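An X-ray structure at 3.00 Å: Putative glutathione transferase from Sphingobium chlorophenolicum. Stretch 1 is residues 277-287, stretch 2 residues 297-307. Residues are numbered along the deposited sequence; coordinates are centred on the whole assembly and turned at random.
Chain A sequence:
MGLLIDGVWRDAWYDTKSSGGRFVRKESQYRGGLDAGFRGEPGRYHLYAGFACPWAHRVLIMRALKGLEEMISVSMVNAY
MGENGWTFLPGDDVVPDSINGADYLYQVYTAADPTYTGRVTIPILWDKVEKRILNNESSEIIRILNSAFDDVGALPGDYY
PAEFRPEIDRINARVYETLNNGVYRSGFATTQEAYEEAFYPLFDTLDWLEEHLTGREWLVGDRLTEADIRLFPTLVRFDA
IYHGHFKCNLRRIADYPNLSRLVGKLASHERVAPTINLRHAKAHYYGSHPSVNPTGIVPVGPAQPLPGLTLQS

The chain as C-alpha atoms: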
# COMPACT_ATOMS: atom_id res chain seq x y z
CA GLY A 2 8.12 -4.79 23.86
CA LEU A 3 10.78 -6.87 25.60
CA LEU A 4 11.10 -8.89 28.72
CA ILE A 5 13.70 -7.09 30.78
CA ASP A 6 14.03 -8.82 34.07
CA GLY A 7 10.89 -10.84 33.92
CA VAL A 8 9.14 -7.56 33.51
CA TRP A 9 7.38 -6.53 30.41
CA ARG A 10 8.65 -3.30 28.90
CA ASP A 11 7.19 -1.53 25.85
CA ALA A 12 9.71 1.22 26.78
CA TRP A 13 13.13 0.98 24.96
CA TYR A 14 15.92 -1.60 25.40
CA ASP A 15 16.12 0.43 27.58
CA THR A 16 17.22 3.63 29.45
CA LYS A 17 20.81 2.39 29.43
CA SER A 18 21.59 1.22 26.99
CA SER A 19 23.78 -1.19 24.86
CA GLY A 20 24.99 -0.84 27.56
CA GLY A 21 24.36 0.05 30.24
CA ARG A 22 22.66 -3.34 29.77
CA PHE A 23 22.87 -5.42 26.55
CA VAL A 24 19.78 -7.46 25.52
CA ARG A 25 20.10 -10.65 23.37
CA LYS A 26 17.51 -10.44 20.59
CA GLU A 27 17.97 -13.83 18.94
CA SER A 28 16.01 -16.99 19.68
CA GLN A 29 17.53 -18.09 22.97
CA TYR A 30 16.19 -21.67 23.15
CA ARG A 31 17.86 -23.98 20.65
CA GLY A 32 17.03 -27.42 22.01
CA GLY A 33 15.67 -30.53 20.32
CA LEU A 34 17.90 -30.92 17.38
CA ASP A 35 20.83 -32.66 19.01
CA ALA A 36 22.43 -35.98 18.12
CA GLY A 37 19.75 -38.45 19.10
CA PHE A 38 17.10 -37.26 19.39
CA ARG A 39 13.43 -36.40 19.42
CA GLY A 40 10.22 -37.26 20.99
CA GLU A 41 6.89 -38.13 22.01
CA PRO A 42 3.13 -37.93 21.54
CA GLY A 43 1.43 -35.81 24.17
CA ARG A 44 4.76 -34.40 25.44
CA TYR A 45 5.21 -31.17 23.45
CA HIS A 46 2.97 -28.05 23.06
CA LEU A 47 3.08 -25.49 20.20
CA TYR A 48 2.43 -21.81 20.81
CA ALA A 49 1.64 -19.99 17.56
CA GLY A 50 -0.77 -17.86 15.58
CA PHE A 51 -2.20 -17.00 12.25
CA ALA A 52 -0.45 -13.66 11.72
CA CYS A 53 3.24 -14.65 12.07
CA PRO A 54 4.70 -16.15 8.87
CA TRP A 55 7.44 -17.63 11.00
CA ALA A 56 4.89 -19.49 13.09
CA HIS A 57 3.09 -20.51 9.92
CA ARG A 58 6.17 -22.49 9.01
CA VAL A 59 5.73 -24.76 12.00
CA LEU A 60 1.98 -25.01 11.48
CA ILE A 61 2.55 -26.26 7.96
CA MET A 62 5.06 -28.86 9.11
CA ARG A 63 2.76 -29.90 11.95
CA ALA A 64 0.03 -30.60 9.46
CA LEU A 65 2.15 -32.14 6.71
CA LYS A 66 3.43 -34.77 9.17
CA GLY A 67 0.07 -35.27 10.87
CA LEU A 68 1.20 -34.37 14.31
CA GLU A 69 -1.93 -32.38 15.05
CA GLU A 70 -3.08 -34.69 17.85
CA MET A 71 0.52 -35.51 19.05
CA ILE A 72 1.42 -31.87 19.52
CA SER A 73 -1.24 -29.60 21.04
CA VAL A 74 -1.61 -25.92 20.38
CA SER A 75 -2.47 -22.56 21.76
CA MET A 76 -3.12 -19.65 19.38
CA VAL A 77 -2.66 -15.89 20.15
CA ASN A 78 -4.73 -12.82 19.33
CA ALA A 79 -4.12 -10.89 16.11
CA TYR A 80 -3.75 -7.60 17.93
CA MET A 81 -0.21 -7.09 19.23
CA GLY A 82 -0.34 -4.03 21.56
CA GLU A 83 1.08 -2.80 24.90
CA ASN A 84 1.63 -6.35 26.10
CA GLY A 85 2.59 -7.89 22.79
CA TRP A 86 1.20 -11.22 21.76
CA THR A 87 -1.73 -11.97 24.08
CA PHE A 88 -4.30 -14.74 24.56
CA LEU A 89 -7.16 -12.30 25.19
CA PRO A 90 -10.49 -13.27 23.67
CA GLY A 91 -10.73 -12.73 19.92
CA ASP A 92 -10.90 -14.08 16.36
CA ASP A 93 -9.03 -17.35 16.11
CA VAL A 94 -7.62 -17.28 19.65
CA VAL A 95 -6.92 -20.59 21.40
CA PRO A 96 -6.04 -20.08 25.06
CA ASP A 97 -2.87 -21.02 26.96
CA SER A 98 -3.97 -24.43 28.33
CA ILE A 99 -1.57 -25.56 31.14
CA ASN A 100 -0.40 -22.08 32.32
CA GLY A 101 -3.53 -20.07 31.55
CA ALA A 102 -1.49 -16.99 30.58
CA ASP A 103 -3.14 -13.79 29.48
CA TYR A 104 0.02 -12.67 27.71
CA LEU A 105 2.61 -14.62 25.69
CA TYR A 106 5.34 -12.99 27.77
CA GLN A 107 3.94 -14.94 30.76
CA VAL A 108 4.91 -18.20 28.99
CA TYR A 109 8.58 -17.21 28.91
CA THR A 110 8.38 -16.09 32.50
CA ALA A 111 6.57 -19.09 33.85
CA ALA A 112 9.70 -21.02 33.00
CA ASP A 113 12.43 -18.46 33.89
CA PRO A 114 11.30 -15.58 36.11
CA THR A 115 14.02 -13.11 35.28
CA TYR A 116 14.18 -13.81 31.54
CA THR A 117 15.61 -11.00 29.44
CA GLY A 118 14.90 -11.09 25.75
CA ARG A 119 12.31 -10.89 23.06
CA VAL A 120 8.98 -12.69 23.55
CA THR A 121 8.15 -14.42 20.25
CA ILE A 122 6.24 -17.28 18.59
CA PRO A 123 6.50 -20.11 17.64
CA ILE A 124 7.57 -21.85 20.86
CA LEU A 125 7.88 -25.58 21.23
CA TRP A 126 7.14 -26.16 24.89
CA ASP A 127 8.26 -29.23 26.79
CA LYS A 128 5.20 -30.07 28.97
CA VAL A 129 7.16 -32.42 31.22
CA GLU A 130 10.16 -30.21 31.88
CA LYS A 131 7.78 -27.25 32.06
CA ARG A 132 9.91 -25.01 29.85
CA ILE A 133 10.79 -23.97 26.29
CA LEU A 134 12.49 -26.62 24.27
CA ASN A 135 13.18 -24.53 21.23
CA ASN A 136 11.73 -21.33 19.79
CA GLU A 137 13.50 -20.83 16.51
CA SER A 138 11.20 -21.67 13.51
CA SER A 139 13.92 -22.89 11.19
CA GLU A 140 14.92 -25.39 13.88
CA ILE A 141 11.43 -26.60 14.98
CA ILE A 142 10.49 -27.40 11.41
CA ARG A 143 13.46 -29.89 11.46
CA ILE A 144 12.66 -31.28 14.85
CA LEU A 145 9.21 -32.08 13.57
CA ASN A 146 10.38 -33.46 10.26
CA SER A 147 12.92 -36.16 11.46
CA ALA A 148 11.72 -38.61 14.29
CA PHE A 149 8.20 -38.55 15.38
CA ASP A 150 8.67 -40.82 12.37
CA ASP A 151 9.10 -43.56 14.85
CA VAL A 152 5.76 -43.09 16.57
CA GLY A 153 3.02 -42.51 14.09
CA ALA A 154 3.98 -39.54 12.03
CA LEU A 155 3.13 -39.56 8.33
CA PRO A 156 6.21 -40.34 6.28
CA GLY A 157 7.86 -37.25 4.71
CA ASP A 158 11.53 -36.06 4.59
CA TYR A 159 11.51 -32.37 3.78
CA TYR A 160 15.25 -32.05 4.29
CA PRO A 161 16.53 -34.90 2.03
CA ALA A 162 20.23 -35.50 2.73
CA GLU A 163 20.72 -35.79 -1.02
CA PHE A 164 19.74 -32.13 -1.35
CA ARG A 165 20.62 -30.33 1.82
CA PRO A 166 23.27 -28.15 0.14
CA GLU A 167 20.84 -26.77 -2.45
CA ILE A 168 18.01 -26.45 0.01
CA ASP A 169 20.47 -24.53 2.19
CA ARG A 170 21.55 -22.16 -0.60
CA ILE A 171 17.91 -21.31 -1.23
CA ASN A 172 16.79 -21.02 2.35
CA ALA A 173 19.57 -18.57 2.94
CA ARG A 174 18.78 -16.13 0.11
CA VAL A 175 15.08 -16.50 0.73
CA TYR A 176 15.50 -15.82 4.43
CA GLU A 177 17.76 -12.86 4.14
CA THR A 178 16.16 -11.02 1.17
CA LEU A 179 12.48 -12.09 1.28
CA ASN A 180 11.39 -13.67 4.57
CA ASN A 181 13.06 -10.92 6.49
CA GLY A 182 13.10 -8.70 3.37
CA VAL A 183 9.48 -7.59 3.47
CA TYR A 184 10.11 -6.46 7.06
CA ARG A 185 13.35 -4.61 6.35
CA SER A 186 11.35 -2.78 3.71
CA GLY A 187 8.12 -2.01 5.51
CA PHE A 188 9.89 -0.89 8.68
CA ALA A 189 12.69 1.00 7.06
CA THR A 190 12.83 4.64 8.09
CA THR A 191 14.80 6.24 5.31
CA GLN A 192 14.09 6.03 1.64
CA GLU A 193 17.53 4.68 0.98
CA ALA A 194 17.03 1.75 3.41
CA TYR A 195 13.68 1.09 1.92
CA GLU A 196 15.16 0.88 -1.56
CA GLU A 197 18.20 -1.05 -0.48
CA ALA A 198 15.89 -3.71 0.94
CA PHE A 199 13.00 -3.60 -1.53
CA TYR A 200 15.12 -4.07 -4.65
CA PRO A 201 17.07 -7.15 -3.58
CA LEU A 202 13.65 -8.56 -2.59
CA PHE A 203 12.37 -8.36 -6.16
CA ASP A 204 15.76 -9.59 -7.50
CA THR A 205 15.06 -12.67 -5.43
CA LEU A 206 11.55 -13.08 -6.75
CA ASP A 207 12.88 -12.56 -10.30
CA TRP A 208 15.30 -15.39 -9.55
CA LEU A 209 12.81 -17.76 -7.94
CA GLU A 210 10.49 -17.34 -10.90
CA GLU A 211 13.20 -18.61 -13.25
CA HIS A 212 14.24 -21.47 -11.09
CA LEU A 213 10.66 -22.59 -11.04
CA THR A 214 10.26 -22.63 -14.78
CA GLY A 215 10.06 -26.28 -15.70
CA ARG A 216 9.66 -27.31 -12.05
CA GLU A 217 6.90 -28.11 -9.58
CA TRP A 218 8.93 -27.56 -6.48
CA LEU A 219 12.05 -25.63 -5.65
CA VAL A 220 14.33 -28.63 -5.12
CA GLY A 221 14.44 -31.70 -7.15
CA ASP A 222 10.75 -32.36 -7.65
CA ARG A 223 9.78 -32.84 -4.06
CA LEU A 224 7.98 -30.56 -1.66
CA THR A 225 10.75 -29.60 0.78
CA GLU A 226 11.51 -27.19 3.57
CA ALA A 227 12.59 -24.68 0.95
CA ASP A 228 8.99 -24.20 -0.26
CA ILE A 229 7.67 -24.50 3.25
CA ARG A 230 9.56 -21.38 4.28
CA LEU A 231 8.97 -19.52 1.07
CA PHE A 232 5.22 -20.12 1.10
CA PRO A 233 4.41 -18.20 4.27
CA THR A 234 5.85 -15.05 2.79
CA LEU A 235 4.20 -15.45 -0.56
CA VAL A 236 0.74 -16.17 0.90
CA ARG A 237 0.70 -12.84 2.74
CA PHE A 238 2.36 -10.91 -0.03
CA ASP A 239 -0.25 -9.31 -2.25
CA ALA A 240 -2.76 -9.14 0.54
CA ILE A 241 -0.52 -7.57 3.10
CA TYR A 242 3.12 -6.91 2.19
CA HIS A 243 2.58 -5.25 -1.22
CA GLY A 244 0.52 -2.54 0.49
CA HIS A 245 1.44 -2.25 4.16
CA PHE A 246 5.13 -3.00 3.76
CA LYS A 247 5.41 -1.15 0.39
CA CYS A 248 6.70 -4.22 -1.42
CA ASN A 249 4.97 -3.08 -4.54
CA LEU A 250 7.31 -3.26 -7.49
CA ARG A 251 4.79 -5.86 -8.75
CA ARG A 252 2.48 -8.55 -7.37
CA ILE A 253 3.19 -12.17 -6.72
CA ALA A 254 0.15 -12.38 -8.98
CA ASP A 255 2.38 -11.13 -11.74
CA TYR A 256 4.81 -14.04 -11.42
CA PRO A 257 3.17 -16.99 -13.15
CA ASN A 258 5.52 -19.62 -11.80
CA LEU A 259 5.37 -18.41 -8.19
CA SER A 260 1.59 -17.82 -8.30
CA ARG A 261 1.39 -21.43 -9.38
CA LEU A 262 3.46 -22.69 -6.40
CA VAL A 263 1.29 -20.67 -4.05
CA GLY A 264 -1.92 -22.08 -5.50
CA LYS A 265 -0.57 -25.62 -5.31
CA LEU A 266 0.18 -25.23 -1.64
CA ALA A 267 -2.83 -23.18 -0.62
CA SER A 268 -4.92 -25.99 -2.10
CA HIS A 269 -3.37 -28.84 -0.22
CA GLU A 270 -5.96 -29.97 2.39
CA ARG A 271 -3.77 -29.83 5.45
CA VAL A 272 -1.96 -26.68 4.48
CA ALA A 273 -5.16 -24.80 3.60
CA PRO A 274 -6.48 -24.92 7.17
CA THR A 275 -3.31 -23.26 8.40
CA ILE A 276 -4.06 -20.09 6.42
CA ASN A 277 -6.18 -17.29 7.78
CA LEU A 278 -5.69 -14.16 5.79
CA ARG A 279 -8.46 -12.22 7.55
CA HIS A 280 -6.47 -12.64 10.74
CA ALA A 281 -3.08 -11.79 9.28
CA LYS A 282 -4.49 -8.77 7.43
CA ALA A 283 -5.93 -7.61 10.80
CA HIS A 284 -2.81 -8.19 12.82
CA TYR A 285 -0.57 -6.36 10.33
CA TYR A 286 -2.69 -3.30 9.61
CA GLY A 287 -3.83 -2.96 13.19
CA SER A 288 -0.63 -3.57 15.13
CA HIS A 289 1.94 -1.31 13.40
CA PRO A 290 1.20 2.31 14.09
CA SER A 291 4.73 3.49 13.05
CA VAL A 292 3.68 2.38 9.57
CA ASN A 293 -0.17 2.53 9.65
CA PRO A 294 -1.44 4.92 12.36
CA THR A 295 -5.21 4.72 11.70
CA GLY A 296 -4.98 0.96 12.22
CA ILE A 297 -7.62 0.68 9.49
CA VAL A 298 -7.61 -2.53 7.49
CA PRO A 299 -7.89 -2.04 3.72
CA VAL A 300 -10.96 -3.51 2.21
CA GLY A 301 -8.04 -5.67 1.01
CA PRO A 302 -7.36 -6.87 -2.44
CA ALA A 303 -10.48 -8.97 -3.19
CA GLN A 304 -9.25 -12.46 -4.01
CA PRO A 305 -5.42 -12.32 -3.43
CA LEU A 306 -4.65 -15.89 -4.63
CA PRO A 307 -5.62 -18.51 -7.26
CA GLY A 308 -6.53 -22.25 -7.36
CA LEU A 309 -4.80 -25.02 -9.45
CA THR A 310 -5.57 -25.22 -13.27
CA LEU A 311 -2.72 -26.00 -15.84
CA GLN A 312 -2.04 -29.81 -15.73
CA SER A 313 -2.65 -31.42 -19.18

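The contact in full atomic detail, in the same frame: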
# COMPACT_ATOMS: atom_id res chain seq x y z
N ASN A 277 -5.02 -18.07 7.39
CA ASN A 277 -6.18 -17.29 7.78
C ASN A 277 -5.84 -15.85 7.50
O ASN A 277 -5.32 -15.12 8.34
CB ASN A 277 -6.60 -17.55 9.23
CG ASN A 277 -7.84 -16.74 9.65
OD1 ASN A 277 -7.99 -15.59 9.23
ND2 ASN A 277 -8.72 -17.33 10.47
N LEU A 278 -6.10 -15.46 6.27
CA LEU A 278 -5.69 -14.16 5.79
C LEU A 278 -6.46 -13.03 6.46
O LEU A 278 -5.92 -11.97 6.65
CB LEU A 278 -5.83 -14.12 4.28
CG LEU A 278 -4.56 -13.99 3.45
CD1 LEU A 278 -3.42 -14.72 4.05
CD2 LEU A 278 -4.79 -14.40 2.00
N ARG A 279 -7.71 -13.25 6.83
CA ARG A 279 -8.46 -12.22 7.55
C ARG A 279 -7.63 -11.84 8.76
O ARG A 279 -7.31 -10.67 8.98
CB ARG A 279 -9.82 -12.74 8.00
CG ARG A 279 -10.77 -11.68 8.42
CD ARG A 279 -12.17 -12.18 8.83
NE ARG A 279 -12.77 -13.09 7.85
CZ ARG A 279 -13.88 -13.80 8.04
NH1 ARG A 279 -14.55 -13.73 9.18
NH2 ARG A 279 -14.32 -14.60 7.08
N HIS A 280 -7.26 -12.84 9.54
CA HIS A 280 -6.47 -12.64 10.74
C HIS A 280 -5.15 -11.96 10.48
O HIS A 280 -4.84 -10.97 11.11
CB HIS A 280 -6.22 -13.98 11.37
CG HIS A 280 -5.67 -13.93 12.76
ND1 HIS A 280 -6.44 -14.16 13.88
CD2 HIS A 280 -4.40 -13.73 13.20
CE1 HIS A 280 -5.66 -14.09 14.95
NE2 HIS A 280 -4.42 -13.84 14.57
N ALA A 281 -4.35 -12.47 9.56
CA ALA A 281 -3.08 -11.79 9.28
C ALA A 281 -3.30 -10.32 8.90
O ALA A 281 -2.76 -9.40 9.52
CB ALA A 281 -2.31 -12.50 8.20
N LYS A 282 -4.12 -10.11 7.87
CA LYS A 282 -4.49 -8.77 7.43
C LYS A 282 -4.76 -7.89 8.69
O LYS A 282 -4.16 -6.84 8.87
CB LYS A 282 -5.71 -8.83 6.51
CG LYS A 282 -5.59 -8.40 5.06
CD LYS A 282 -6.90 -7.72 4.61
CE LYS A 282 -7.04 -7.56 3.10
NZ LYS A 282 -7.17 -8.83 2.26
N ALA A 283 -5.64 -8.35 9.58
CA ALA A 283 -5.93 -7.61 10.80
C ALA A 283 -4.74 -7.39 11.74
O ALA A 283 -4.57 -6.33 12.31
CB ALA A 283 -6.96 -8.27 11.52
N HIS A 284 -3.92 -8.40 11.94
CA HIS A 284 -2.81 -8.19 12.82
C HIS A 284 -1.88 -7.18 12.23
O HIS A 284 -1.41 -6.34 12.97
CB HIS A 284 -1.98 -9.41 12.97
CG HIS A 284 -0.57 -9.09 13.34
ND1 HIS A 284 -0.19 -8.77 14.63
CD2 HIS A 284 0.55 -9.00 12.59
CE1 HIS A 284 1.11 -8.55 14.66
NE2 HIS A 284 1.58 -8.68 13.44
N TYR A 285 -1.54 -7.30 10.94
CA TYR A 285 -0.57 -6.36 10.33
C TYR A 285 -1.03 -4.91 10.23
O TYR A 285 -0.28 -4.00 10.57
CB TYR A 285 -0.11 -6.79 8.94
CG TYR A 285 0.93 -7.87 8.94
CD1 TYR A 285 0.57 -9.19 8.79
CD2 TYR A 285 2.27 -7.57 9.08
CE1 TYR A 285 1.53 -10.18 8.80
CE2 TYR A 285 3.22 -8.57 9.07
CZ TYR A 285 2.84 -9.85 8.93
OH TYR A 285 3.76 -10.85 8.89
N TYR A 286 -2.23 -4.67 9.73
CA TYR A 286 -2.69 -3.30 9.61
C TYR A 286 -3.03 -2.63 10.97
O TYR A 286 -3.14 -1.39 11.07
CB TYR A 286 -3.87 -3.27 8.69
CG TYR A 286 -3.48 -3.32 7.29
CD1 TYR A 286 -3.07 -2.20 6.64
CD2 TYR A 286 -3.50 -4.49 6.59
CE1 TYR A 286 -2.70 -2.20 5.32
CE2 TYR A 286 -3.15 -4.53 5.25
CZ TYR A 286 -2.74 -3.36 4.60
OH TYR A 286 -2.36 -3.34 3.26
N GLY A 287 -3.17 -3.44 12.01
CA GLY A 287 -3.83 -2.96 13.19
C GLY A 287 -2.87 -2.91 14.32
O GLY A 287 -3.22 -2.40 15.39
N ILE A 297 -6.54 1.09 10.38
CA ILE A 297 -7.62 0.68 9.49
C ILE A 297 -7.15 -0.38 8.52
O ILE A 297 -6.06 -0.26 7.93
CB ILE A 297 -8.10 1.85 8.63
CG1 ILE A 297 -8.95 2.80 9.46
CG2 ILE A 297 -8.79 1.32 7.38
CD1 ILE A 297 -9.08 4.14 8.83
N VAL A 298 -7.97 -1.41 8.33
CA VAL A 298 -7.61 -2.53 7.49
C VAL A 298 -8.19 -2.37 6.11
O VAL A 298 -9.39 -2.26 6.00
CB VAL A 298 -8.15 -3.79 8.10
CG1 VAL A 298 -7.86 -4.97 7.19
CG2 VAL A 298 -7.50 -4.00 9.47
N PRO A 299 -7.35 -2.36 5.04
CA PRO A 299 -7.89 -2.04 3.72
C PRO A 299 -8.92 -3.05 3.44
O PRO A 299 -8.82 -4.22 3.88
CB PRO A 299 -6.73 -2.29 2.78
CG PRO A 299 -5.56 -2.32 3.59
CD PRO A 299 -5.94 -2.78 4.94
N VAL A 300 -9.93 -2.61 2.71
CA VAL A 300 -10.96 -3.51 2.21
C VAL A 300 -10.31 -4.66 1.45
O VAL A 300 -10.97 -5.49 0.86
CB VAL A 300 -11.91 -2.73 1.34
CG1 VAL A 300 -11.60 -2.91 -0.18
CG2 VAL A 300 -13.29 -3.09 1.73
N GLY A 301 -8.97 -4.66 1.54
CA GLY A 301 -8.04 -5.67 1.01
C GLY A 301 -8.01 -5.70 -0.49
O GLY A 301 -8.83 -5.03 -1.14
N PRO A 302 -7.07 -6.44 -1.07
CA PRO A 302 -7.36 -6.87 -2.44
C PRO A 302 -8.40 -8.01 -2.35
O PRO A 302 -8.24 -8.91 -1.51
CB PRO A 302 -6.01 -7.35 -2.97
CG PRO A 302 -5.33 -7.83 -1.76
CD PRO A 302 -5.80 -6.97 -0.58
N ALA A 303 -9.46 -7.94 -3.15
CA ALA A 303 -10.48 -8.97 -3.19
C ALA A 303 -9.91 -10.10 -3.97
O ALA A 303 -9.55 -9.91 -5.12
CB ALA A 303 -11.66 -8.46 -3.92
N GLN A 304 -9.81 -11.27 -3.35
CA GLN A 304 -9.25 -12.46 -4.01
C GLN A 304 -7.75 -12.33 -4.33
O GLN A 304 -7.37 -12.10 -5.49
CB GLN A 304 -10.04 -12.78 -5.29
CG GLN A 304 -9.50 -13.92 -6.15
CD GLN A 304 -9.49 -15.27 -5.42
OE1 GLN A 304 -10.03 -16.26 -5.93
NE2 GLN A 304 -8.85 -15.31 -4.21
N PRO A 305 -6.89 -12.46 -3.30
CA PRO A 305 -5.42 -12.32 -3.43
C PRO A 305 -4.64 -13.55 -3.94
O PRO A 305 -3.41 -13.47 -4.02
CB PRO A 305 -4.98 -11.99 -1.98
CG PRO A 305 -6.02 -12.49 -1.14
CD PRO A 305 -7.32 -12.43 -1.90
N LEU A 306 -5.32 -14.64 -4.29
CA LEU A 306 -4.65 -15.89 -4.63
C LEU A 306 -5.27 -16.49 -5.88
O LEU A 306 -6.09 -15.83 -6.51
CB LEU A 306 -4.79 -16.85 -3.46
CG LEU A 306 -4.19 -16.40 -2.11
CD1 LEU A 306 -4.32 -17.47 -1.01
CD2 LEU A 306 -2.74 -16.03 -2.30
N PRO A 307 -4.83 -17.70 -6.30
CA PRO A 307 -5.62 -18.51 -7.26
C PRO A 307 -6.14 -19.91 -6.77
O PRO A 307 -6.56 -20.10 -5.60
CB PRO A 307 -4.65 -18.68 -8.46
CG PRO A 307 -3.25 -18.28 -7.92
CD PRO A 307 -3.39 -18.02 -6.43

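The contact joins a helix, which begins at Leu 278, to an irregular segment of the same chain that returns along its flank. No hydrogen bond crosses between the two stretches, so the association rests on packing. The three helical residues that contribute most, Leu 278, Lys 282 and Tyr 286, lie four positions apart, a little more than one helical turn, and all three direct their CA-to-CB bonds toward the other stretch. The two stretches run in opposite senses: Tyr 286 lies near Val 298, while Leu 278 at the start of the helix faces Pro 305.

The most distinctive interaction is a CH-pi contact. Pro 299 lies over one face of the Tyr 286 ring, with its CD atom 3.1 Å from the ring centroid and only 4° off the ring normal. Proline suits this position because its ring is compact and flat enough to cover an aromatic face, and because the CD carbon, bonded to the backbone nitrogen, carries slightly polarised hydrogens that favour the pi cloud. The approach is tight: CG of Pro 299 comes within 3.2 Å of CZ of Tyr 286. Tyrosine in turn offers a broad surface, and its chi1 of -79° (m) carries the ring along the segment.

Apolar packing extends the contact at both ends. CG2 of Val 298 sits 3.8 Å from CB of Tyr 286 and also reaches the helix backbone, 4.2 Å from CA of Ala 283. The small side chain of Ala 283 points away from the segment, so it is the backbone carbon that meets the valine methyl. At the beginning of the helix, CD2 of Leu 278 lies 3.9 Å from CG of Pro 305 and 4.3 Å from CD1 of Leu 306.

Between these ends, Lys 282 acts largely through its aliphatic chain. Its CD atom lies 3.9 Å from CG1 of Val 298, and its NZ atom is 3.7 Å from CD of Pro 302. These are van der Waals contacts, and the amino group forms no salt bridge or hydrogen bond with the segment. Beside it, Gly 301 adopts a positive phi of 68°, which by itself favours glycine; an ideal CB there would fall 2.1 Å from CE of Lys 282. The modelled lysine is already too close to the glycine backbone, so the local detail deserves little weight.

Within the two stretches, the hydrogen bonds belong to the helix and its N-cap. Asn 277, at the N-cap position, accepts through OD1 from N of His 280 at 2.9 Å, with a nearly linear N-H...O angle of 168°. Asparagine suits this place because its short side chain can fold back to satisfy an amide that has no preceding helical carbonyl. The regular backbone bonds follow, among them N of Lys 282 to O of Leu 278 at 2.9 Å and N of Tyr 286 to O of Lys 282 at 3.0 Å.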